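Phosphoribosylaminoimidazole-succinocarboxamide synthase from Pyrococcus horikoshii catalyses the ATP-dependent joining of L-aspartate to 5-amino-1-(5-phospho-D-ribosyl)imidazole-4-carboxylate in purine biosynthesis. One contact in two of its structures: PDB 4O84 (chain A, 2.09 Å), residues I169-F174 and C197-A202, and PDB 4O7T (chain B, 2.10 Å), residues I169-F174 and C197-A202. Both blocks share one frame: the second was fitted to the first on N, CA, C and O of the twelve residues, RMSD 0.13 Å. Numbering follows each deposited sequence.

Structure 1 (4O84); sequences IILVDF and CRFWDA. With 5GP (guanosine-5'-monophosphate), chain C.
Asp173 and Arg198 meet where strand 197-201 lies antiparallel to strand 169-180, in a buried part of the antiparallel sheet to which both strands belong, and GMP sits at this end of the pair. Arg198 NH1 makes a salt bridge to Asp173 OD2 at 2.7 Å. The oxygen is reached on its syn side, in the guanidinium plane, while carboxylate and guanidinium planes stand 70° apart. Asp173 CG lies between its backbone N and carbonyl carbon (chi1 55°), which brings the carboxylate beside the arginine chain. Its other oxygen, OD1, accepts a hydrogen bond from GMP O3' at 2.6 Å. Arg198 NH1 also donates a hydrogen bond to O1P of GMP at 2.9 Å. Arg198 thus grips the phosphate and Asp173 the sugar hydroxyl. Arg198 NE also forms a salt bridge with Asp211, a second carboxylate partner. Trp200 is on the face of Asp173 and Arg198. Val172, pointing toward strand 197-201, lays CG2 over the indole face, 3.4 Å from the five-membered ring centroid, a CH-pi contact. On the opposite face, Leu171 CD1 touches Phe199 CE1 at 3.8 Å, and helix 143-165 packs against both residues.

Structure 2 (4O7T); sequences IILVDF and CRFWDA. With TMP (thymidine-5'-phosphate), chain D.
Arg198 reaches Asp173 with NH1, which makes a salt bridge to OD2 at 2.8 Å. The oxygen is met on its syn side and lies in the guanidinium plane. The carboxylate and guanidinium planes are 69° apart. With CG of Asp173 placed between the backbone N and the carbonyl carbon (chi1 58°), the carboxylate comes to lie alongside the arginine chain. OD1 of Asp173 takes a hydrogen bond from O3' of TMP at 2.6 Å. Arg198 NH1 also donates a hydrogen bond to O3P of TMP at 2.8 Å. Arg198 thus grips the phosphate and Asp173 the sugar hydroxyl of the nucleotide. Arg198 NE also forms a salt bridge with Asp211, a second carboxylate partner. Trp200 is on the face of Asp173 and Arg198. Val172, pointing toward strand 197-201, lays CG2 over the indole face, 3.4 Å from the centroid of the five-membered ring, in a CH-pi contact. On the opposite face, Leu171 CD1 meets Phe199 CE1 at 3.8 Å, with helix 143-165 packed against both side chains.

What differs
The bound nucleotide is the difference. GMP lies beside Asp173(A) and Arg198(A), and TMP takes this place beside Asp173(B) and Arg198(B). The guanine of GMP is replaced by the thymine of TMP, a smaller, methylated pyrimidine. The parts that the two ligands have in common meet the contact alike. O3' of GMP donates a hydrogen bond to Asp173(A) OD1 at 2.6 Å, and O3' of TMP donates a hydrogen bond to Asp173(B) OD1 at 2.6 Å. Arg198(A) NH1 and Arg198(B) NH1 each hold a phosphate oxygen. Asp173(A) and Arg198(A), like Asp173(B) and Arg198(B), hold the sugar hydroxyl and the phosphate, and the exchange of base probably makes little demand on them. Asp173(A), Phe174(A), Cys197(A) and Arg198(A) and their counterparts keep their places. The salt bridge stays, from Asp173(A) OD2 to Arg198(A) NH1 and from Asp173(B) OD2 to Arg198(B) NH1. Val172(A), Trp200(A), Leu171(A) and Phe199(A) also match their counterparts in position. The sugars differ as well: GMP has a ribose with a 2'-hydroxyl, O2', whereas TMP has a deoxyribose without that group.

Structure 1 (4O84)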
loop_
_atom_site.group_PDB
_atom_site.type_symbol
_atom_site.label_atom_id
_atom_site.label_comp_id
_atom_site.label_asym_id
_atom_site.label_seq_id
_atom_site.Cartn_x
_atom_site.Cartn_y
_atom_site.Cartn_z
ATOM N N ILE A 169 9.667 -4.912 7.931
ATOM C CA ILE A 169 10.749 -4.401 7.090
ATOM C C ILE A 169 10.303 -3.148 6.316
ATOM O O ILE A 169 9.327 -3.182 5.584
ATOM C CB ILE A 169 11.257 -5.478 6.082
ATOM C CG1 ILE A 169 11.764 -6.738 6.818
ATOM C CG2 ILE A 169 12.358 -4.889 5.195
ATOM C CD1 ILE A 169 11.930 -7.963 5.926
ATOM N N ILE A 170 11.035 -2.050 6.494
ATOM C CA ILE A 170 10.814 -0.815 5.755
ATOM C C ILE A 170 11.528 -0.872 4.401
ATOM O O ILE A 170 12.766 -1.020 4.318
ATOM C CB ILE A 170 11.321 0.414 6.547
ATOM C CG1 ILE A 170 10.646 0.479 7.920
ATOM C CG2 ILE A 170 11.103 1.714 5.765
ATOM C CD1 ILE A 170 11.447 1.262 8.934
ATOM N N LEU A 171 10.752 -0.765 3.336
ATOM C CA LEU A 171 11.358 -0.527 2.042
ATOM C C LEU A 171 11.741 0.953 1.987
ATOM O O LEU A 171 10.893 1.802 1.742
ATOM C CB LEU A 171 10.392 -0.881 0.917
ATOM C CG LEU A 171 10.966 -0.778 -0.514
ATOM C CD1 LEU A 171 12.206 -1.639 -0.670
ATOM C CD2 LEU A 171 9.906 -1.192 -1.527
ATOM N N VAL A 172 13.005 1.251 2.273
ATOM C CA VAL A 172 13.506 2.628 2.326
ATOM C C VAL A 172 13.634 3.221 0.914
ATOM O O VAL A 172 13.120 4.300 0.639
ATOM C CB VAL A 172 14.846 2.695 3.109
ATOM C CG1 VAL A 172 15.573 4.024 2.876
ATOM C CG2 VAL A 172 14.579 2.460 4.599
ATOM N N ASP A 173 14.305 2.497 0.024
ATOM C CA ASP A 173 14.405 2.879 -1.388
ATOM C C ASP A 173 14.921 1.640 -2.123
ATOM O O ASP A 173 15.295 0.645 -1.466
ATOM C CB ASP A 173 15.313 4.113 -1.607
ATOM C CG ASP A 173 16.721 3.938 -1.018
ATOM O OD1 ASP A 173 17.323 2.868 -1.172
ATOM O OD2 ASP A 173 17.238 4.870 -0.383
ATOM N N PHE A 174 14.931 1.692 -3.458
ATOM C CA PHE A 174 15.409 0.589 -4.285
ATOM C C PHE A 174 15.582 1.036 -5.732
ATOM O O PHE A 174 14.989 2.038 -6.138
ATOM C CB PHE A 174 14.500 -0.659 -4.178
ATOM C CG PHE A 174 13.111 -0.495 -4.760
ATOM C CD1 PHE A 174 12.722 -1.238 -5.877
ATOM C CD2 PHE A 174 12.181 0.358 -4.179
ATOM C CE1 PHE A 174 11.430 -1.114 -6.412
ATOM C CE2 PHE A 174 10.904 0.488 -4.718
ATOM C CZ PHE A 174 10.528 -0.241 -5.831
ATOM N N CYS A 197 18.202 -2.784 -2.980
ATOM C CA CYS A 197 17.164 -2.155 -2.156
ATOM C C CYS A 197 17.778 -1.712 -0.833
ATOM O O CYS A 197 18.719 -2.329 -0.351
ATOM C CB CYS A 197 16.057 -3.154 -1.788
ATOM S SG CYS A 197 15.151 -3.967 -3.106
ATOM N N ARG A 198 17.216 -0.684 -0.217
ATOM C CA ARG A 198 17.487 -0.439 1.188
ATOM C C ARG A 198 16.347 -0.987 2.018
ATOM O O ARG A 198 15.186 -0.567 1.866
ATOM C CB ARG A 198 17.721 1.050 1.493
ATOM C CG ARG A 198 19.131 1.528 1.175
ATOM C CD ARG A 198 19.485 2.877 1.803
ATOM N NE ARG A 198 20.790 3.348 1.325
ATOM C CZ ARG A 198 20.979 4.270 0.377
ATOM N NH1 ARG A 198 19.952 4.899 -0.208
ATOM N NH2 ARG A 198 22.220 4.581 0.022
ATOM N N PHE A 199 16.687 -1.939 2.888
ATOM C CA PHE A 199 15.739 -2.532 3.832
ATOM C C PHE A 199 16.157 -2.170 5.242
ATOM O O PHE A 199 17.332 -2.382 5.626
ATOM C CB PHE A 199 15.750 -4.064 3.757
ATOM C CG PHE A 199 15.396 -4.649 2.416
ATOM C CD1 PHE A 199 14.287 -4.208 1.685
ATOM C CD2 PHE A 199 16.154 -5.705 1.910
ATOM C CE1 PHE A 199 13.971 -4.790 0.472
ATOM C CE2 PHE A 199 15.831 -6.299 0.704
ATOM C CZ PHE A 199 14.737 -5.840 -0.019
ATOM N N TRP A 200 15.222 -1.637 6.024
ATOM C CA TRP A 200 15.467 -1.411 7.450
ATOM C C TRP A 200 14.505 -2.195 8.284
ATOM O O TRP A 200 13.315 -2.291 7.955
ATOM C CB TRP A 200 15.325 0.057 7.874
ATOM C CG TRP A 200 16.301 1.041 7.262
ATOM C CD1 TRP A 200 17.398 0.781 6.457
ATOM C CD2 TRP A 200 16.298 2.494 7.441
ATOM N NE1 TRP A 200 18.032 1.948 6.098
ATOM C CE2 TRP A 200 17.421 3.007 6.660
ATOM C CE3 TRP A 200 15.481 3.386 8.117
ATOM C CZ2 TRP A 200 17.704 4.365 6.583
ATOM C CZ3 TRP A 200 15.775 4.758 8.038
ATOM C CH2 TRP A 200 16.856 5.231 7.288
ATOM N N ASP A 201 14.994 -2.719 9.401
ATOM C CA ASP A 201 14.101 -3.283 10.397
ATOM C C ASP A 201 13.182 -2.175 10.928
ATOM O O ASP A 201 13.636 -1.079 11.264
ATOM C CB ASP A 201 14.867 -3.905 11.556
ATOM C CG ASP A 201 13.943 -4.403 12.629
ATOM O OD1 ASP A 201 13.265 -5.419 12.406
ATOM O OD2 ASP A 201 13.846 -3.746 13.674
ATOM N N ALA A 202 11.887 -2.468 10.984
ATOM C CA ALA A 202 10.895 -1.476 11.365
ATOM C C ALA A 202 11.093 -0.937 12.789
ATOM O O ALA A 202 10.948 0.267 13.014
ATOM C CB ALA A 202 9.477 -2.026 11.172
HETATM P P 5GP C . 21.600 6.118 -3.446
HETATM O O1P 5GP C . 21.007 6.709 -2.183
HETATM O O2P 5GP C . 23.026 5.673 -3.240
HETATM O O3P 5GP C . 21.338 6.950 -4.680
HETATM O "O5'" 5GP C . 20.809 4.741 -3.821
HETATM C "C5'" 5GP C . 19.377 4.588 -3.847
HETATM C "C4'" 5GP C . 18.905 3.118 -3.864
HETATM O "O4'" 5GP C . 19.118 2.512 -5.137
HETATM C "C3'" 5GP C . 19.620 2.193 -2.878
HETATM O "O3'" 5GP C . 18.706 1.155 -2.480
HETATM C "C2'" 5GP C . 20.739 1.570 -3.678
HETATM O "O2'" 5GP C . 21.127 0.287 -3.160
HETATM C "C1'" 5GP C . 20.106 1.478 -5.060
HETATM N N9 5GP C . 21.135 1.662 -6.106
HETATM C C8 5GP C . 21.371 2.796 -6.798
HETATM N N7 5GP C . 22.382 2.615 -7.685
HETATM C C5 5GP C . 22.821 1.356 -7.560
HETATM C C6 5GP C . 23.862 0.514 -8.199
HETATM O O6 5GP C . 24.591 0.986 -9.092
HETATM N N1 5GP C . 23.988 -0.764 -7.789
HETATM C C2 5GP C . 23.205 -1.302 -6.830
HETATM N N2 5GP C . 23.415 -2.605 -6.477
HETATM N N3 5GP C . 22.222 -0.583 -6.201
HETATM C C4 5GP C . 21.990 0.719 -6.519
#

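Structure 2 (4O7T)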
loop_
_atom_site.group_PDB
_atom_site.type_symbol
_atom_site.label_atom_id
_atom_site.label_comp_id
_atom_site.label_asym_id
_atom_site.label_seq_id
_atom_site.Cartn_x
_atom_site.Cartn_y
_atom_site.Cartn_z
ATOM N N ILE B 169 9.674 -4.993 7.865
ATOM C CA ILE B 169 10.760 -4.410 7.088
ATOM C C ILE B 169 10.251 -3.172 6.370
ATOM O O ILE B 169 9.236 -3.226 5.665
ATOM C CB ILE B 169 11.350 -5.424 6.088
ATOM C CG1 ILE B 169 12.042 -6.551 6.859
ATOM C CG2 ILE B 169 12.345 -4.754 5.149
ATOM C CD1 ILE B 169 11.950 -7.895 6.175
ATOM N N ILE B 170 10.957 -2.061 6.580
ATOM C CA ILE B 170 10.716 -0.821 5.856
ATOM C C ILE B 170 11.479 -0.831 4.538
ATOM O O ILE B 170 12.697 -0.988 4.521
ATOM C CB ILE B 170 11.148 0.407 6.684
ATOM C CG1 ILE B 170 10.297 0.509 7.963
ATOM C CG2 ILE B 170 11.042 1.684 5.856
ATOM C CD1 ILE B 170 10.872 1.460 8.994
ATOM N N LEU B 171 10.756 -0.682 3.435
ATOM C CA LEU B 171 11.391 -0.490 2.134
ATOM C C LEU B 171 11.757 0.991 1.988
ATOM O O LEU B 171 10.905 1.840 1.724
ATOM C CB LEU B 171 10.478 -0.958 1.000
ATOM C CG LEU B 171 11.011 -0.781 -0.433
ATOM C CD1 LEU B 171 12.274 -1.594 -0.684
ATOM C CD2 LEU B 171 9.918 -1.159 -1.414
ATOM N N VAL B 172 13.035 1.286 2.185
ATOM C CA VAL B 172 13.531 2.659 2.250
ATOM C C VAL B 172 13.601 3.269 0.835
ATOM O O VAL B 172 13.038 4.348 0.579
ATOM C CB VAL B 172 14.894 2.659 2.975
ATOM C CG1 VAL B 172 15.665 3.965 2.793
ATOM C CG2 VAL B 172 14.670 2.330 4.447
ATOM N N ASP B 173 14.283 2.553 -0.066
ATOM C CA ASP B 173 14.433 2.945 -1.475
ATOM C C ASP B 173 14.920 1.726 -2.241
ATOM O O ASP B 173 15.255 0.720 -1.616
ATOM C CB ASP B 173 15.358 4.178 -1.663
ATOM C CG ASP B 173 16.784 3.974 -1.106
ATOM O OD1 ASP B 173 17.343 2.878 -1.207
ATOM O OD2 ASP B 173 17.366 4.937 -0.583
ATOM N N PHE B 174 14.935 1.790 -3.577
ATOM C CA PHE B 174 15.402 0.650 -4.387
ATOM C C PHE B 174 15.593 1.034 -5.836
ATOM O O PHE B 174 15.035 2.020 -6.304
ATOM C CB PHE B 174 14.443 -0.565 -4.279
ATOM C CG PHE B 174 13.053 -0.307 -4.809
ATOM C CD1 PHE B 174 12.709 -0.670 -6.113
ATOM C CD2 PHE B 174 12.086 0.285 -4.007
ATOM C CE1 PHE B 174 11.434 -0.441 -6.610
ATOM C CE2 PHE B 174 10.800 0.514 -4.491
ATOM C CZ PHE B 174 10.473 0.157 -5.802
ATOM N N CYS B 197 18.291 -2.690 -3.082
ATOM C CA CYS B 197 17.268 -2.072 -2.222
ATOM C C CYS B 197 17.875 -1.675 -0.884
ATOM O O CYS B 197 18.900 -2.227 -0.469
ATOM C CB CYS B 197 16.116 -3.041 -1.915
ATOM S SG CYS B 197 15.348 -3.915 -3.305
ATOM N N ARG B 198 17.229 -0.730 -0.209
ATOM C CA ARG B 198 17.474 -0.506 1.210
ATOM C C ARG B 198 16.325 -1.114 2.028
ATOM O O ARG B 198 15.148 -0.823 1.781
ATOM C CB ARG B 198 17.708 0.982 1.533
ATOM C CG ARG B 198 19.088 1.493 1.089
ATOM C CD ARG B 198 19.421 2.879 1.631
ATOM N NE ARG B 198 20.787 3.269 1.254
ATOM C CZ ARG B 198 21.089 4.077 0.238
ATOM N NH1 ARG B 198 20.136 4.643 -0.494
ATOM N NH2 ARG B 198 22.355 4.355 -0.025
ATOM N N PHE B 199 16.690 -1.990 2.964
ATOM C CA PHE B 199 15.748 -2.649 3.863
ATOM C C PHE B 199 16.128 -2.318 5.313
ATOM O O PHE B 199 17.221 -2.671 5.759
ATOM C CB PHE B 199 15.797 -4.172 3.698
ATOM C CG PHE B 199 15.448 -4.684 2.312
ATOM C CD1 PHE B 199 14.248 -4.334 1.683
ATOM C CD2 PHE B 199 16.299 -5.581 1.660
ATOM C CE1 PHE B 199 13.926 -4.841 0.426
ATOM C CE2 PHE B 199 15.975 -6.097 0.407
ATOM C CZ PHE B 199 14.788 -5.730 -0.212
ATOM N N TRP B 200 15.235 -1.656 6.047
ATOM C CA TRP B 200 15.463 -1.379 7.470
ATOM C C TRP B 200 14.544 -2.176 8.349
ATOM O O TRP B 200 13.359 -2.337 8.030
ATOM C CB TRP B 200 15.257 0.093 7.797
ATOM C CG TRP B 200 16.289 1.034 7.236
ATOM C CD1 TRP B 200 17.419 0.714 6.483
ATOM C CD2 TRP B 200 16.333 2.494 7.396
ATOM N NE1 TRP B 200 18.114 1.839 6.150
ATOM C CE2 TRP B 200 17.523 2.946 6.668
ATOM C CE3 TRP B 200 15.523 3.436 8.020
ATOM C CZ2 TRP B 200 17.881 4.288 6.600
ATOM C CZ3 TRP B 200 15.894 4.790 7.947
ATOM C CH2 TRP B 200 17.042 5.205 7.245
ATOM N N ASP B 201 15.056 -2.659 9.480
ATOM C CA ASP B 201 14.161 -3.260 10.473
ATOM C C ASP B 201 13.215 -2.169 10.974
ATOM O O ASP B 201 13.666 -1.071 11.285
ATOM C CB ASP B 201 14.925 -3.858 11.645
ATOM C CG ASP B 201 13.994 -4.387 12.713
ATOM O OD1 ASP B 201 13.458 -5.493 12.526
ATOM O OD2 ASP B 201 13.765 -3.671 13.712
ATOM N N ALA B 202 11.917 -2.477 11.046
ATOM C CA ALA B 202 10.888 -1.484 11.395
ATOM C C ALA B 202 11.090 -0.900 12.798
ATOM O O ALA B 202 10.766 0.270 13.052
ATOM C CB ALA B 202 9.488 -2.082 11.257
HETATM P P TMP D . 21.601 6.010 -3.778
HETATM O O1P TMP D . 23.037 5.644 -3.899
HETATM O O2P TMP D . 21.121 6.883 -4.923
HETATM O O3P TMP D . 21.132 6.443 -2.408
HETATM O "O5'" TMP D . 20.888 4.587 -3.991
HETATM C "C5'" TMP D . 19.462 4.446 -4.054
HETATM C "C4'" TMP D . 19.091 2.970 -4.152
HETATM O "O4'" TMP D . 19.479 2.440 -5.425
HETATM C "C3'" TMP D . 19.763 2.092 -3.093
HETATM O "O3'" TMP D . 18.778 1.194 -2.606
HETATM C "C2'" TMP D . 20.754 1.217 -3.808
HETATM C "C1'" TMP D . 20.343 1.302 -5.273
HETATM N N1 TMP D . 21.519 1.405 -6.152
HETATM C C2 TMP D . 21.854 0.321 -7.009
HETATM O O2 TMP D . 21.154 -0.710 -6.996
HETATM N N3 TMP D . 22.918 0.381 -7.836
HETATM C C4 TMP D . 23.700 1.478 -7.860
HETATM O O4 TMP D . 24.700 1.529 -8.614
HETATM C C5 TMP D . 23.380 2.640 -6.983
HETATM C C5M TMP D . 24.230 3.893 -6.979
HETATM C C6 TMP D . 22.274 2.533 -6.147
#